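Succinylglutamate desuccinylase/aspartoacylase (Shewanella frigidimarina, PDB 3LWU) binds zinc and is probably a hydrolase acting on ester bonds, with a catalytic domain of the succinylglutamate desuccinylase/aspartoacylase family. Local coordinates at residues A[319-324]-A[376-381]. Numbering follows the deposited sequence.
Sequences GLIEYC and TELYKV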
loop_
_atom_site.group_PDB
_atom_site.type_symbol
_atom_site.label_atom_id
_atom_site.label_comp_id
_atom_site.label_asym_id
_atom_site.label_seq_id
_atom_site.Cartn_x
_atom_site.Cartn_y
_atom_site.Cartn_z
ATOM N N GLY A 319 -6.086 -18.998 7.517
ATOM C CA GLY A 319 -4.913 -19.855 7.605
ATOM C C GLY A 319 -4.026 -19.778 6.376
ATOM O O GLY A 319 -4.096 -18.832 5.606
ATOM N N LEU A 320 -3.162 -20.766 6.215
ATOM C CA LEU A 320 -2.334 -20.893 5.031
ATOM C C LEU A 320 -2.968 -21.938 4.118
ATOM O O LEU A 320 -3.432 -22.972 4.590
ATOM C CB LEU A 320 -0.928 -21.295 5.444
ATOM C CG LEU A 320 -0.238 -20.309 6.364
ATOM C CD1 LEU A 320 1.217 -20.763 6.727
ATOM C CD2 LEU A 320 -0.260 -18.926 5.703
ATOM N N ILE A 321 -3.002 -21.640 2.819
ATOM C CA ILE A 321 -3.789 -22.352 1.872
ATOM C C ILE A 321 -3.004 -23.060 0.768
ATOM O O ILE A 321 -2.184 -22.447 0.062
ATOM C CB ILE A 321 -4.773 -21.404 1.181
ATOM C CG1 ILE A 321 -5.626 -20.687 2.226
ATOM C CG2 ILE A 321 -5.708 -22.210 0.209
ATOM C CD1 ILE A 321 -6.529 -21.635 2.997
ATOM N N GLU A 322 -3.300 -24.357 0.638
ATOM C CA GLU A 322 -2.908 -25.115 -0.536
ATOM C C GLU A 322 -4.121 -25.306 -1.452
ATOM O O GLU A 322 -5.171 -25.803 -1.047
ATOM C CB GLU A 322 -2.266 -26.470 -0.186
ATOM C CG GLU A 322 -1.697 -27.172 -1.441
ATOM C CD GLU A 322 -0.713 -28.294 -1.140
ATOM O OE1 GLU A 322 -0.220 -28.402 -0.001
ATOM O OE2 GLU A 322 -0.438 -29.076 -2.064
ATOM N N TYR A 323 -3.966 -24.850 -2.695
ATOM C CA TYR A 323 -5.034 -24.858 -3.686
ATOM C C TYR A 323 -4.978 -26.194 -4.402
ATOM O O TYR A 323 -4.146 -26.375 -5.250
ATOM C CB TYR A 323 -4.895 -23.658 -4.657
ATOM C CG TYR A 323 -5.071 -22.336 -3.920
ATOM C CD1 TYR A 323 -6.323 -21.844 -3.628
ATOM C CD2 TYR A 323 -3.969 -21.614 -3.474
ATOM C CE1 TYR A 323 -6.490 -20.667 -2.920
ATOM C CE2 TYR A 323 -4.123 -20.464 -2.766
ATOM C CZ TYR A 323 -5.380 -19.990 -2.484
ATOM O OH TYR A 323 -5.524 -18.836 -1.742
ATOM N N CYS A 324 -5.815 -27.147 -4.010
ATOM C CA CYS A 324 -5.785 -28.484 -4.588
ATOM C C CYS A 324 -6.510 -28.564 -5.907
ATOM O O CYS A 324 -6.107 -29.297 -6.779
ATOM C CB CYS A 324 -6.442 -29.499 -3.644
ATOM S SG CYS A 324 -5.666 -29.526 -2.087
ATOM N N THR A 376 -11.757 -14.249 3.329
ATOM C CA THR A 376 -11.062 -13.973 2.091
ATOM C C THR A 376 -11.685 -14.880 0.986
ATOM O O THR A 376 -12.035 -16.024 1.259
ATOM C CB THR A 376 -9.538 -14.204 2.221
ATOM O OG1 THR A 376 -9.018 -13.407 3.298
ATOM C CG2 THR A 376 -8.823 -13.830 0.935
ATOM N N GLU A 377 -11.878 -14.345 -0.224
ATOM C CA GLU A 377 -12.341 -15.135 -1.372
ATOM C C GLU A 377 -11.293 -16.182 -1.732
ATOM O O GLU A 377 -10.153 -15.815 -1.904
ATOM C CB GLU A 377 -12.528 -14.232 -2.581
ATOM C CG GLU A 377 -13.003 -14.950 -3.866
ATOM C CD GLU A 377 -12.305 -14.401 -5.128
ATOM O OE1 GLU A 377 -11.033 -14.588 -5.311
ATOM O OE2 GLU A 377 -13.017 -13.779 -5.915
ATOM N N LEU A 378 -11.648 -17.467 -1.765
ATOM C CA LEU A 378 -10.672 -18.521 -2.067
ATOM C C LEU A 378 -10.773 -18.878 -3.527
ATOM O O LEU A 378 -9.773 -18.876 -4.216
ATOM C CB LEU A 378 -10.844 -19.780 -1.200
ATOM C CG LEU A 378 -10.401 -19.735 0.258
ATOM C CD1 LEU A 378 -10.675 -21.059 0.959
ATOM C CD2 LEU A 378 -8.960 -19.319 0.378
ATOM N N TYR A 379 -11.986 -19.221 -3.966
ATOM C CA TYR A 379 -12.286 -19.561 -5.341
ATOM C C TYR A 379 -13.589 -18.930 -5.822
ATOM O O TYR A 379 -14.510 -18.631 -5.038
ATOM C CB TYR A 379 -12.500 -21.074 -5.529
ATOM C CG TYR A 379 -11.287 -21.967 -5.704
ATOM C CD1 TYR A 379 -10.591 -22.462 -4.589
ATOM C CD2 TYR A 379 -10.904 -22.433 -6.974
ATOM C CE1 TYR A 379 -9.508 -23.317 -4.740
ATOM C CE2 TYR A 379 -9.797 -23.286 -7.131
ATOM C CZ TYR A 379 -9.107 -23.731 -6.003
ATOM O OH TYR A 379 -8.040 -24.611 -6.105
ATOM N N LYS A 380 -13.698 -18.831 -7.139
ATOM C CA LYS A 380 -15.001 -18.733 -7.797
ATOM C C LYS A 380 -15.197 -19.989 -8.622
ATOM O O LYS A 380 -14.275 -20.407 -9.346
ATOM C CB LYS A 380 -15.093 -17.514 -8.683
ATOM C CG LYS A 380 -15.080 -16.167 -7.973
ATOM C CD LYS A 380 -15.922 -15.282 -8.824
ATOM C CE LYS A 380 -15.627 -13.832 -8.813
ATOM N NZ LYS A 380 -16.624 -13.340 -9.841
ATOM N N VAL A 381 -16.374 -20.597 -8.495
ATOM C CA VAL A 381 -16.658 -21.849 -9.127
ATOM C C VAL A 381 -18.013 -21.772 -9.873
ATOM O O VAL A 381 -18.945 -21.101 -9.431
ATOM C CB VAL A 381 -16.684 -23.003 -8.097
ATOM C CG1 VAL A 381 -15.368 -23.040 -7.253
ATOM C CG2 VAL A 381 -17.937 -22.916 -7.214
#
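Y323 meets L378 and Y379 in the buried interior of the C-terminal beta domain, where strands 319-323 and 377-381, members of two different sheets, pack against each other mainly through side chains. The axes of the short strand segments come within 9.7 Å and run nearly parallel, 26° apart; no hydrogen bond joins the two. L378 and Y379 form a classic beta bulge against strand 310-314, and the ends of both side chains reach toward strand 319-323. The two tyrosine side chains point in opposing directions and pass alongside each other: CE1 of Y379 comes to the edge of the Y323 ring, near its plane, 3.7 Å from Y323 CD1, with the ring planes at 62°. Y379 OH lies 3.6 Å from Y323 CB and is hydrogen-bonded to the backbone O of A325, just past the strand. With CG anti to its carbonyl carbon (chi1 -64°), Y323 sets one ring face against I321 CG2, which is 3.5 Å from the ring plane and off-centre. H366 stacks on Y323, and the Y323 hydroxyl is hydrogen-bonded to S369 O. A leucine here would probably leave S369 O without this partner and H366 without its stack, and open a gap beside Y379. I321 and L378 close the other end of the interface at an oblique angle, where L378 CD2 touches I321 CG1 at 4.0 Å and the Y323 hydroxyl oxygen OH at 4.1 Å.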